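Local atomic coordinates of periplasmic oligopeptide-binding protein (PDB entry 3ZS6), a protein that binds short oligopeptides in the periplasm and probably hands them to an ABC transporter for import into the cell. Residues A[40-44]-A[496-501]; A[222-226]-A[479-483]; A[256-262]-A[472-478]. All blocks are in the same frame, centred on the assembly; numbering follows the deposited sequence.

Contact 1 (A[40-44]-A[496-501])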
ATOM      1  N   ALA A  40     -11.994  11.804  -6.103  1.00 19.13           N
ATOM      2  CA  ALA A  40     -10.988  11.934  -7.148  1.00 16.08           C
ATOM      3  C   ALA A  40     -10.490  10.554  -7.590  1.00 12.28           C
ATOM      4  O   ALA A  40     -10.786   9.545  -6.946  1.00  9.57           O
ATOM      5  CB  ALA A  40      -9.824  12.782  -6.643  1.00 13.33           C
ATOM      6  N   ARG A  41      -9.732  10.523  -8.687  1.00 11.11           N
ATOM      7  CA  ARG A  41      -9.079   9.301  -9.160  1.00 14.46           C
ATOM      8  C   ARG A  41      -7.606   9.586  -9.446  1.00 12.00           C
ATOM      9  O   ARG A  41      -7.224  10.735  -9.675  1.00 13.98           O
ATOM     10  CB  ARG A  41      -9.707   8.797 -10.475  1.00 16.23           C
ATOM     11  CG  ARG A  41     -11.172   8.414 -10.436  1.00 18.78           C
ATOM     12  CD  ARG A  41     -11.531   7.539 -11.653  1.00 16.41           C
ATOM     13  NE  ARG A  41     -11.076   8.127 -12.916  1.00 13.51           N
ATOM     14  CZ  ARG A  41     -10.114   7.622 -13.689  1.00 16.86           C
ATOM     15  NH1 ARG A  41      -9.489   6.499 -13.345  1.00 12.78           N
ATOM     16  NH2 ARG A  41      -9.779   8.242 -14.818  1.00 19.97           N
ATOM     17  N   ILE A  42      -6.789   8.537  -9.463  1.00 10.41           N
ATOM     18  CA  ILE A  42      -5.428   8.634  -9.995  1.00 14.69           C
ATOM     19  C   ILE A  42      -5.432   8.027 -11.382  1.00 15.85           C
ATOM     20  O   ILE A  42      -5.787   6.856 -11.537  1.00 12.95           O
ATOM     21  CB  ILE A  42      -4.411   7.859  -9.149  1.00 14.30           C
ATOM     22  CG1 ILE A  42      -4.463   8.320  -7.689  1.00  9.74           C
ATOM     23  CG2 ILE A  42      -2.992   8.002  -9.754  1.00  9.65           C
ATOM     24  CD1 ILE A  42      -4.255   9.842  -7.503  1.00  8.93           C
ATOM     25  N   ASP A  43      -5.061   8.812 -12.395  1.00 13.05           N
ATOM     26  CA  ASP A  43      -5.141   8.323 -13.773  1.00 14.09           C
ATOM     27  C   ASP A  43      -3.869   7.586 -14.195  1.00 12.26           C
ATOM     28  O   ASP A  43      -2.987   7.324 -13.372  1.00 10.18           O
ATOM     29  CB  ASP A  43      -5.519   9.442 -14.768  1.00 16.85           C
ATOM     30  CG  ASP A  43      -4.340  10.354 -15.136  1.00 18.69           C
ATOM     31  OD1 ASP A  43      -3.170  10.045 -14.802  1.00 19.38           O
ATOM     32  OD2 ASP A  43      -4.594  11.390 -15.788  1.00 16.22           O
ATOM     33  N   ALA A  44      -3.775   7.249 -15.475  1.00 10.39           N
ATOM     34  CA  ALA A  44      -2.701   6.368 -15.928  1.00 16.37           C
ATOM     35  C   ALA A  44      -1.330   7.007 -15.727  1.00 15.94           C
ATOM     36  O   ALA A  44      -0.331   6.312 -15.545  1.00 12.98           O
ATOM     37  CB  ALA A  44      -2.911   5.980 -17.379  1.00 13.82           C
ATOM     38  N   MET A 496      -0.944   2.926  -9.071  1.00 12.05           N
ATOM     39  CA  MET A 496      -2.393   2.824  -9.003  0.77 13.71           C
ATOM     40  C   MET A 496      -2.951   3.030 -10.409  1.00 13.48           C
ATOM     41  O   MET A 496      -3.302   4.153 -10.811  1.00 13.18           O
ATOM     42  CB  MET A 496      -2.971   3.825  -7.994  0.77 17.11           C
ATOM     43  CG  MET A 496      -2.955   3.329  -6.526  0.77 17.97           C
ATOM     44  SD  MET A 496      -4.075   1.929  -6.219  0.77 22.26           S
ATOM     45  CE  MET A 496      -2.950   0.571  -5.857  0.77 10.02           C
ATOM     46  N   ARG A 497      -3.005   1.937 -11.159  1.00  7.66           N
ATOM     47  CA  ARG A 497      -3.341   1.995 -12.577  1.00  7.13           C
ATOM     48  C   ARG A 497      -4.669   1.303 -12.844  1.00 10.85           C
ATOM     49  O   ARG A 497      -4.746   0.077 -12.890  1.00 12.36           O
ATOM     50  CB  ARG A 497      -2.215   1.355 -13.410  1.00  8.74           C
ATOM     51  CG  ARG A 497      -0.840   2.068 -13.279  1.00 13.52           C
ATOM     52  CD  ARG A 497       0.277   1.253 -13.945  1.00 10.21           C
ATOM     53  NE  ARG A 497       1.423   2.070 -14.364  1.00 11.89           N
ATOM     54  CZ  ARG A 497       2.573   2.174 -13.698  1.00 14.94           C
ATOM     55  NH1 ARG A 497       2.755   1.525 -12.546  1.00 11.48           N
ATOM     56  NH2 ARG A 497       3.545   2.943 -14.182  1.00 12.76           N
ATOM     57  N   ALA A 498      -5.713   2.108 -13.001  1.00 12.37           N
ATOM     58  CA  ALA A 498      -7.071   1.608 -13.172  1.00 10.96           C
ATOM     59  C   ALA A 498      -7.287   1.076 -14.574  1.00 13.57           C
ATOM     60  O   ALA A 498      -6.713   1.582 -15.540  1.00 13.41           O
ATOM     61  CB  ALA A 498      -8.079   2.716 -12.871  1.00 11.36           C
ATOM     62  N   SER A 499      -8.135   0.063 -14.693  1.00 11.81           N
ATOM     63  CA  SER A 499      -8.422  -0.512 -16.003  1.00 10.87           C
ATOM     64  C   SER A 499      -9.077   0.484 -16.982  1.00 12.66           C
ATOM     65  O   SER A 499      -8.839   0.422 -18.190  1.00 14.02           O
ATOM     66  CB  SER A 499      -9.291  -1.759 -15.839  1.00 14.69           C
ATOM     67  OG  SER A 499      -8.643  -2.706 -15.008  1.00 13.76           O
ATOM     68  N   GLN A 500      -9.895   1.403 -16.469  1.00 15.64           N
ATOM     69  CA  GLN A 500     -10.634   2.313 -17.350  1.00 12.81           C
ATOM     70  C   GLN A 500      -9.733   3.297 -18.102  1.00 17.66           C
ATOM     71  O   GLN A 500     -10.170   3.950 -19.057  1.00 14.64           O
ATOM     72  CB  GLN A 500     -11.718   3.083 -16.585  1.00 12.44           C
ATOM     73  CG  GLN A 500     -11.183   4.133 -15.607  1.00 16.16           C
ATOM     74  CD  GLN A 500     -12.245   5.164 -15.240  1.00 18.98           C
ATOM     75  OE1 GLN A 500     -12.652   5.285 -14.080  1.00 18.79           O
ATOM     76  NE2 GLN A 500     -12.694   5.913 -16.235  1.00 11.33           N
ATOM     77  N   ASP A 501      -8.485   3.419 -17.662  1.00 13.07           N
ATOM     78  CA  ASP A 501      -7.558   4.343 -18.302  1.00 14.05           C
ATOM     79  C   ASP A 501      -6.764   3.671 -19.427  1.00 19.92           C
ATOM     80  O   ASP A 501      -6.022   4.338 -20.148  1.00 18.76           O
ATOM     81  CB  ASP A 501      -6.623   4.986 -17.261  1.00 13.54           C
ATOM     82  CG  ASP A 501      -7.383   5.853 -16.252  1.00 14.61           C
ATOM     83  OD1 ASP A 501      -8.264   6.621 -16.680  1.00 14.17           O
ATOM     84  OD2 ASP A 501      -7.122   5.751 -15.034  1.00 14.12           O
TER
HETATM   85  O   HOH W   1      -5.095   4.846 -13.574  1.00 13.09           O
HETATM   86  O   HOH W   2       0.167   3.658 -16.450  1.00 11.48           O
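A two-pronged salt bridge ties strand 40-42 to the chain's C-terminal region. R41 suits the site because its long side chain brings a flat, two-donor group to a carboxylate: NH2 of R41 gives a hydrogen bond of 2.9 Å to D501 OD1, and NH1 of R41 one of 3.0 Å to D501 OD2. D501 OD2 has a second partner in water 1, at 2.7 Å. That water also accepts from A498 N (2.9 Å) and bonds to I42 O (2.9 Å), serving backbone groups too far apart to pair directly. Water 2 likewise links A44 O (2.8 Å) to R497 NE (2.9 Å). D43 turns its carboxylate to S45 and A47, and S499 OG bonds to R9 and D34. Beside the polar network, I42 CB meets M496 CB at 4.4 Å, while M496 also packs on an acidic side chain of the bound peptide. The arrangement joins the edge strand of an antiparallel sheet to a C-terminal loop at the peptide site of an OppA-type binding protein.

Contact 2 (A[222-226]-A[479-483])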
ATOM      1  N   ALA A 222       2.954 -17.158 -13.469  1.00 17.00           N
ATOM      2  CA  ALA A 222       2.394 -15.960 -14.102  1.00 19.65           C
ATOM      3  C   ALA A 222       3.056 -15.702 -15.453  1.00 17.98           C
ATOM      4  O   ALA A 222       2.388 -15.351 -16.431  1.00 18.64           O
ATOM      5  CB  ALA A 222       2.563 -14.742 -13.194  1.00 15.19           C
ATOM      6  N   LEU A 223       4.374 -15.885 -15.497  1.00 15.12           N
ATOM      7  CA  LEU A 223       5.148 -15.669 -16.722  1.00 17.78           C
ATOM      8  C   LEU A 223       4.730 -16.649 -17.817  1.00 20.93           C
ATOM      9  O   LEU A 223       4.550 -16.266 -18.972  1.00 21.92           O
ATOM     10  CB  LEU A 223       6.648 -15.797 -16.428  1.00 19.57           C
ATOM     11  CG  LEU A 223       7.640 -15.620 -17.583  1.00 26.28           C
ATOM     12  CD1 LEU A 223       7.439 -14.275 -18.256  1.00 21.00           C
ATOM     13  CD2 LEU A 223       9.078 -15.764 -17.087  1.00 28.70           C
ATOM     14  N   ARG A 224       4.588 -17.916 -17.442  1.00 22.03           N
ATOM     15  CA  ARG A 224       4.136 -18.949 -18.360  1.00 20.79           C
ATOM     16  C   ARG A 224       2.787 -18.586 -18.963  1.00 22.06           C
ATOM     17  O   ARG A 224       2.575 -18.723 -20.167  1.00 19.53           O
ATOM     18  CB  ARG A 224       4.009 -20.286 -17.633  1.00 26.82           C
ATOM     19  CG  ARG A 224       5.318 -20.918 -17.201  1.00 40.10           C
ATOM     20  CD  ARG A 224       5.055 -22.319 -16.642  1.00 49.35           C
ATOM     21  NE  ARG A 224       6.270 -22.996 -16.202  1.00 55.37           N
ATOM     22  CZ  ARG A 224       6.318 -24.279 -15.849  1.00 61.13           C
ATOM     23  NH1 ARG A 224       5.218 -25.021 -15.888  1.00 61.82           N
ATOM     24  NH2 ARG A 224       7.465 -24.823 -15.460  1.00 61.03           N
ATOM     25  N   MET A 225       1.868 -18.130 -18.120  1.00 15.94           N
ATOM     26  CA  MET A 225       0.542 -17.765 -18.598  1.00 19.99           C
ATOM     27  C   MET A 225       0.587 -16.538 -19.505  1.00 21.88           C
ATOM     28  O   MET A 225      -0.183 -16.429 -20.455  1.00 21.61           O
ATOM     29  CB  MET A 225      -0.404 -17.525 -17.417  1.00 25.00           C
ATOM     30  CG  MET A 225      -0.858 -18.809 -16.730  1.00 26.55           C
ATOM     31  SD  MET A 225      -1.770 -18.509 -15.198  1.00 30.59           S
ATOM     32  CE  MET A 225      -0.471 -17.908 -14.145  1.00 24.43           C
ATOM     33  N   TYR A 226       1.481 -15.604 -19.200  1.00 17.35           N
ATOM     34  CA  TYR A 226       1.618 -14.414 -20.020  1.00 17.61           C
ATOM     35  C   TYR A 226       2.104 -14.848 -21.398  1.00 22.84           C
ATOM     36  O   TYR A 226       1.538 -14.458 -22.424  1.00 18.60           O
ATOM     37  CB  TYR A 226       2.606 -13.449 -19.373  1.00 13.24           C
ATOM     38  CG  TYR A 226       2.866 -12.179 -20.149  1.00 12.06           C
ATOM     39  CD1 TYR A 226       3.817 -12.145 -21.156  1.00 13.22           C
ATOM     40  CD2 TYR A 226       2.176 -11.004 -19.853  1.00 13.80           C
ATOM     41  CE1 TYR A 226       4.070 -10.976 -21.873  1.00 13.53           C
ATOM     42  CE2 TYR A 226       2.420  -9.829 -20.557  1.00 14.18           C
ATOM     43  CZ  TYR A 226       3.368  -9.827 -21.568  1.00 13.25           C
ATOM     44  OH  TYR A 226       3.631  -8.677 -22.262  1.00 14.14           O
ATOM     45  N   ARG A 479       7.259  -4.951 -14.791  1.00 13.73           N
ATOM     46  CA  ARG A 479       6.229  -5.942 -15.071  1.00  7.65           C
ATOM     47  C   ARG A 479       6.053  -6.081 -16.586  1.00 12.31           C
ATOM     48  O   ARG A 479       6.559  -5.251 -17.353  1.00 13.34           O
ATOM     49  CB  ARG A 479       4.900  -5.563 -14.398  1.00 10.32           C
ATOM     50  CG  ARG A 479       4.214  -4.312 -14.961  1.00 11.87           C
ATOM     51  CD  ARG A 479       2.701  -4.313 -14.663  1.00 10.60           C
ATOM     52  NE  ARG A 479       2.420  -4.473 -13.236  1.00  9.22           N
ATOM     53  CZ  ARG A 479       2.299  -3.462 -12.377  1.00 10.69           C
ATOM     54  NH1 ARG A 479       2.433  -2.203 -12.792  1.00  9.41           N
ATOM     55  NH2 ARG A 479       2.054  -3.708 -11.096  1.00 14.07           N
ATOM     56  N   LEU A 480       5.364  -7.140 -17.007  1.00  9.65           N
ATOM     57  CA  LEU A 480       5.093  -7.369 -18.425  0.77 11.66           C
ATOM     58  C   LEU A 480       3.671  -6.941 -18.757  1.00 13.18           C
ATOM     59  O   LEU A 480       2.721  -7.343 -18.086  1.00 13.57           O
ATOM     60  CB  LEU A 480       5.296  -8.844 -18.790  0.77 12.44           C
ATOM     61  CG  LEU A 480       6.748  -9.346 -18.780  0.77 15.24           C
ATOM     62  CD1 LEU A 480       6.823 -10.870 -18.673  0.77 14.54           C
ATOM     63  CD2 LEU A 480       7.504  -8.852 -20.020  0.77 11.65           C
ATOM     64  N   VAL A 481       3.539  -6.113 -19.788  1.00 10.36           N
ATOM     65  CA  VAL A 481       2.239  -5.677 -20.283  1.00  8.55           C
ATOM     66  C   VAL A 481       2.288  -5.777 -21.808  1.00 13.03           C
ATOM     67  O   VAL A 481       3.200  -5.247 -22.443  1.00 11.87           O
ATOM     68  CB  VAL A 481       1.908  -4.237 -19.854  1.00 11.48           C
ATOM     69  CG1 VAL A 481       0.574  -3.787 -20.445  1.00 11.30           C
ATOM     70  CG2 VAL A 481       1.888  -4.114 -18.313  1.00 10.94           C
ATOM     71  N   LYS A 482       1.321  -6.482 -22.387  1.00 12.76           N
ATOM     72  CA  LYS A 482       1.331  -6.781 -23.822  1.00 11.53           C
ATOM     73  C   LYS A 482       1.415  -5.511 -24.680  1.00 13.14           C
ATOM     74  O   LYS A 482       0.921  -4.447 -24.289  1.00 13.10           O
ATOM     75  CB  LYS A 482       0.093  -7.605 -24.194  1.00 11.92           C
ATOM     76  CG  LYS A 482       0.041  -8.986 -23.525  1.00 10.91           C
ATOM     77  CD  LYS A 482       1.017  -9.957 -24.190  1.00 15.94           C
ATOM     78  CE  LYS A 482       0.907 -11.366 -23.606  1.00 16.77           C
ATOM     79  NZ  LYS A 482       1.722 -12.346 -24.388  1.00 14.13           N
ATOM     80  N   SER A 483       2.057  -5.627 -25.841  1.00 13.51           N
ATOM     81  CA  SER A 483       2.218  -4.500 -26.759  1.00 19.88           C
ATOM     82  C   SER A 483       0.885  -3.934 -27.240  1.00 19.73           C
ATOM     83  O   SER A 483       0.806  -2.763 -27.617  1.00 20.31           O
ATOM     84  CB  SER A 483       3.078  -4.897 -27.967  1.00 21.35           C
ATOM     85  OG  SER A 483       4.385  -5.244 -27.541  1.00 33.17           O
TER
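R479 begins the second segment with its side chain beyond reach of the helix; its guanidinium is occupied by a salt bridge to D495 and a hydrogen bond to Y488. The next residue, L480, faces helix 219-227. Its CB lies over one face of the Y226 ring, 3.7 Å from the ring centroid, as a CH-pi contact, while L480 CD1 meets L223 CD1 at 3.5 Å. Branched leucines fit here because both fill an apolar space that F249 of helix 242-249 also lines. V481 turns its side chain away, and its backbone passes the tip of the tyrosine: V481 C is 3.2 Å from Y226 OH. That hydroxyl is not hydrogen-bonded to the passing backbone but to E252, which satisfies the polar end of a buried tyrosine. K482 then folds its chain back over the opposite face of the ring. K482 CE stands 3.5 Å from the Y226 ring centroid, nearly on the ring normal, and K482 NZ is 4.0 Å from the same centroid, a cation-pi interaction. The ammonium also donates to Y226 O at 2.9 Å, a carbonyl in the last turn of the helix, where a positive charge is well placed. Lysine suits both tasks, offering methylenes to the ring and a charge to its electrons and to the carbonyl. S483 makes no contact with the helix; its hydroxyl bonds to E252. CH-pi and cation-pi contacts on opposite faces of the Y226 ring, with F249 edge-to-face against it, pack the C-terminal turn of helix 219-227 on the end of strand 470-480 in this family 5 solute-binding protein.

Contact 3 (A[256-262]-A[472-478])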
ATOM      1  N   GLY A 256      10.909   0.647 -14.174  1.00 22.21           N
ATOM      2  CA  GLY A 256      10.954   1.805 -13.300  1.00 28.58           C
ATOM      3  C   GLY A 256      11.007   1.403 -11.831  1.00 35.46           C
ATOM      4  O   GLY A 256      10.871   0.227 -11.492  1.00 42.44           O
ATOM      5  N   LEU A 257      11.212   2.382 -10.958  1.00 27.32           N
ATOM      6  CA  LEU A 257      11.108   2.163  -9.522  1.00 28.83           C
ATOM      7  C   LEU A 257       9.772   2.718  -9.029  1.00 30.36           C
ATOM      8  O   LEU A 257       9.186   3.604  -9.652  1.00 25.51           O
ATOM      9  CB  LEU A 257      12.262   2.845  -8.791  1.00 31.94           C
ATOM     10  CG  LEU A 257      13.678   2.330  -9.050  1.00 37.82           C
ATOM     11  CD1 LEU A 257      14.707   3.347  -8.563  1.00 39.57           C
ATOM     12  CD2 LEU A 257      13.901   0.971  -8.398  1.00 39.68           C
ATOM     13  N   GLN A 258       9.289   2.190  -7.911  1.00 29.84           N
ATOM     14  CA  GLN A 258       8.036   2.660  -7.333  1.00 26.17           C
ATOM     15  C   GLN A 258       8.284   3.406  -6.031  1.00 23.36           C
ATOM     16  O   GLN A 258       9.364   3.290  -5.452  1.00 18.11           O
ATOM     17  CB  GLN A 258       7.086   1.485  -7.101  1.00 24.84           C
ATOM     18  CG  GLN A 258       6.226   1.165  -8.320  1.00 44.83           C
ATOM     19  CD  GLN A 258       5.681  -0.248  -8.298  1.00 57.94           C
ATOM     20  OE1 GLN A 258       6.106  -1.076  -7.491  1.00 62.28           O
ATOM     21  NE2 GLN A 258       4.740  -0.535  -9.192  1.00 59.62           N
ATOM     22  N   LEU A 259       7.293   4.181  -5.586  1.00 16.65           N
ATOM     23  CA  LEU A 259       7.348   4.799  -4.265  1.00 18.70           C
ATOM     24  C   LEU A 259       6.870   3.752  -3.268  1.00 18.00           C
ATOM     25  O   LEU A 259       5.748   3.815  -2.760  1.00 13.22           O
ATOM     26  CB  LEU A 259       6.475   6.057  -4.191  1.00 19.92           C
ATOM     27  CG  LEU A 259       6.986   7.311  -4.913  1.00 23.04           C
ATOM     28  CD1 LEU A 259       5.956   8.450  -4.860  1.00 19.02           C
ATOM     29  CD2 LEU A 259       8.335   7.766  -4.344  1.00 17.65           C
ATOM     30  N   ALA A 260       7.727   2.773  -3.007  1.00 16.39           N
ATOM     31  CA  ALA A 260       7.333   1.616  -2.222  1.00 15.70           C
ATOM     32  C   ALA A 260       8.576   0.965  -1.627  1.00 15.14           C
ATOM     33  O   ALA A 260       9.624   0.917  -2.274  1.00 11.93           O
ATOM     34  CB  ALA A 260       6.551   0.622  -3.105  1.00 10.83           C
ATOM     35  N   THR A 261       8.460   0.477  -0.397  1.00 13.20           N
ATOM     36  CA  THR A 261       9.609  -0.058   0.332  1.00 10.91           C
ATOM     37  C   THR A 261       9.365  -1.496   0.784  1.00 10.25           C
ATOM     38  O   THR A 261       8.321  -1.810   1.362  1.00 15.82           O
ATOM     39  CB  THR A 261       9.924   0.818   1.575  1.00 21.09           C
ATOM     40  OG1 THR A 261      10.133   2.174   1.164  1.00 14.55           O
ATOM     41  CG2 THR A 261      11.171   0.315   2.318  1.00 16.10           C
ATOM     42  N   TYR A 262      10.340  -2.358   0.518  1.00  7.86           N
ATOM     43  CA  TYR A 262      10.306  -3.756   0.916  1.00 11.37           C
ATOM     44  C   TYR A 262      11.081  -3.853   2.230  1.00 17.32           C
ATOM     45  O   TYR A 262      12.215  -3.369   2.334  1.00 16.21           O
ATOM     46  CB  TYR A 262      10.979  -4.600  -0.173  1.00 13.70           C
ATOM     47  CG  TYR A 262      10.872  -6.114  -0.060  1.00  8.04           C
ATOM     48  CD1 TYR A 262      11.509  -6.810   0.962  1.00 13.75           C
ATOM     49  CD2 TYR A 262      10.185  -6.849  -1.019  1.00 10.26           C
ATOM     50  CE1 TYR A 262      11.432  -8.199   1.044  1.00 12.87           C
ATOM     51  CE2 TYR A 262      10.109  -8.236  -0.948  1.00 10.70           C
ATOM     52  CZ  TYR A 262      10.736  -8.906   0.083  1.00 12.10           C
ATOM     53  OH  TYR A 262      10.662 -10.286   0.157  1.00 12.63           O
ATOM     54  N   LEU A 472      14.841  -3.136   3.390  1.00 10.73           N
ATOM     55  CA  LEU A 472      15.752  -3.902   2.548  1.00 14.09           C
ATOM     56  C   LEU A 472      16.055  -3.204   1.220  1.00 17.33           C
ATOM     57  O   LEU A 472      17.218  -3.007   0.873  1.00 16.74           O
ATOM     58  CB  LEU A 472      15.194  -5.308   2.279  1.00 10.35           C
ATOM     59  CG  LEU A 472      15.097  -6.219   3.507  1.00 19.22           C
ATOM     60  CD1 LEU A 472      14.485  -7.569   3.146  1.00 12.49           C
ATOM     61  CD2 LEU A 472      16.478  -6.392   4.152  1.00 18.38           C
ATOM     62  N   PHE A 473      15.014  -2.853   0.469  1.00 12.67           N
ATOM     63  CA  PHE A 473      15.215  -2.160  -0.794  1.00 14.11           C
ATOM     64  C   PHE A 473      13.952  -1.477  -1.288  1.00 16.32           C
ATOM     65  O   PHE A 473      12.851  -1.711  -0.775  1.00 16.18           O
ATOM     66  CB  PHE A 473      15.754  -3.122  -1.867  1.00 10.32           C
ATOM     67  CG  PHE A 473      14.915  -4.347  -2.056  1.00 14.99           C
ATOM     68  CD1 PHE A 473      13.764  -4.296  -2.827  1.00 10.98           C
ATOM     69  CD2 PHE A 473      15.272  -5.553  -1.455  1.00 14.71           C
ATOM     70  CE1 PHE A 473      12.975  -5.426  -3.004  1.00 17.38           C
ATOM     71  CE2 PHE A 473      14.488  -6.689  -1.630  1.00 15.38           C
ATOM     72  CZ  PHE A 473      13.331  -6.623  -2.401  1.00 12.64           C
ATOM     73  N   GLN A 474      14.125  -0.618  -2.286  1.00 13.71           N
ATOM     74  CA  GLN A 474      13.003   0.038  -2.929  1.00 16.49           C
ATOM     75  C   GLN A 474      12.434  -0.893  -3.986  1.00 12.44           C
ATOM     76  O   GLN A 474      13.182  -1.439  -4.796  1.00 14.74           O
ATOM     77  CB  GLN A 474      13.460   1.348  -3.580  1.00 18.65           C
ATOM     78  CG  GLN A 474      12.330   2.142  -4.240  1.00 10.50           C
ATOM     79  CD  GLN A 474      12.807   3.492  -4.740  1.00 21.18           C
ATOM     80  OE1 GLN A 474      13.972   3.853  -4.561  1.00 17.49           O
ATOM     81  NE2 GLN A 474      11.909   4.246  -5.367  1.00 21.34           N
ATOM     82  N   TYR A 475      11.116  -1.085  -3.972  1.00 10.52           N
ATOM     83  CA  TYR A 475      10.450  -1.917  -4.978  1.00 13.94           C
ATOM     84  C   TYR A 475      10.746  -1.460  -6.403  1.00 18.47           C
ATOM     85  O   TYR A 475      10.802  -0.264  -6.684  1.00 16.46           O
ATOM     86  CB  TYR A 475       8.929  -1.901  -4.799  1.00 13.11           C
ATOM     87  CG  TYR A 475       8.385  -2.914  -3.819  1.00 17.40           C
ATOM     88  CD1 TYR A 475       8.235  -2.595  -2.476  1.00 15.40           C
ATOM     89  CD2 TYR A 475       7.996  -4.182  -4.243  1.00 21.28           C
ATOM     90  CE1 TYR A 475       7.715  -3.509  -1.573  1.00 13.09           C
ATOM     91  CE2 TYR A 475       7.479  -5.108  -3.346  1.00 21.71           C
ATOM     92  CZ  TYR A 475       7.343  -4.763  -2.012  1.00 15.30           C
ATOM     93  OH  TYR A 475       6.832  -5.672  -1.114  1.00 19.30           O
ATOM     94  N   SER A 476      10.919  -2.431  -7.291  1.00 17.98           N
ATOM     95  CA  SER A 476      10.990  -2.187  -8.726  1.00 22.70           C
ATOM     96  C   SER A 476       9.591  -2.344  -9.329  1.00 23.79           C
ATOM     97  O   SER A 476       8.850  -3.249  -8.953  1.00 19.16           O
ATOM     98  CB  SER A 476      11.954  -3.177  -9.375  1.00 25.42           C
ATOM     99  OG  SER A 476      11.747  -3.262 -10.771  1.00 30.98           O
ATOM    100  N   ALA A 477       9.240  -1.459 -10.263  1.00 23.74           N
ATOM    101  CA  ALA A 477       7.920  -1.452 -10.894  1.00 23.15           C
ATOM    102  C   ALA A 477       7.835  -2.398 -12.098  1.00 19.63           C
ATOM    103  O   ALA A 477       6.782  -2.512 -12.743  1.00 18.56           O
ATOM    104  CB  ALA A 477       7.566  -0.027 -11.334  1.00 32.12           C
ATOM    105  N   ASP A 478       8.951  -3.053 -12.401  1.00 16.56           N
ATOM    106  CA  ASP A 478       9.067  -3.924 -13.564  1.00 18.49           C
ATOM    107  C   ASP A 478       7.944  -4.947 -13.653  1.00 21.51           C
ATOM    108  O   ASP A 478       7.713  -5.716 -12.719  1.00 19.36           O
ATOM    109  CB  ASP A 478      10.415  -4.656 -13.557  1.00 17.11           C
ATOM    110  CG  ASP A 478      11.592  -3.723 -13.801  1.00 22.64           C
ATOM    111  OD1 ASP A 478      11.416  -2.493 -13.701  1.00 25.95           O
ATOM    112  OD2 ASP A 478      12.701  -4.229 -14.067  1.00 30.02           O
TER
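Y262 lays its ring over that of F473 in an offset stack, centroids 4.5 Å apart and planes at 25°. Y475 completes the aromatic cluster, its CZ 3.7 Å from Y262 CD2; it packs on an apolar side chain of the bound peptide, whereas Y262 OH bonds to H361. The strands pair antiparallel, Y262 N donating to F473 O (2.9 Å) and Y475 N to A260 O (3.0 Å). L472 and F473 both face Y262, a classic beta bulge, with L472 N giving Y262 O a 2.8 Å bond. Strand 470-480 pairs with both strand 260-266 and strand 253-258, which the corner at L259, centre of an inverse gamma turn, sets on different sheets or faces. There the amide of Q474 stands in for backbone, NE2 donating to Q258 O at 2.7 Å, and Q258 N resumes pairing with Y475 O (3.1 Å). G256 has backbone angles that would jam a CB against the preceding carbonyl; its O accepts from A477 N (2.6 Å), its N donates to D478 OD1 (3.2 Å).

In the fold
Contacts 2 and 3 are both buried and share strand 470-480: contact 3 is the more central, about 12 Å from the chain centre, and contact 2, about 23 Å out, takes up where that strand ends. Contact 1, only partly buried, uses a different sheet and closes the loop in which the others are nested. The chemistry follows: ordered waters and an ion pair in contact 1, ring faces and a lysine at a helix end in contact 2, backbone pairing and stacked aromatics in contact 3. Contacts 1 and 2 touch where R497 NH1 and R479 NH1 come within 3.8 Å, like charges both bridged by D495. The bound peptide meets contacts 1 and 3, through M496 and Y475.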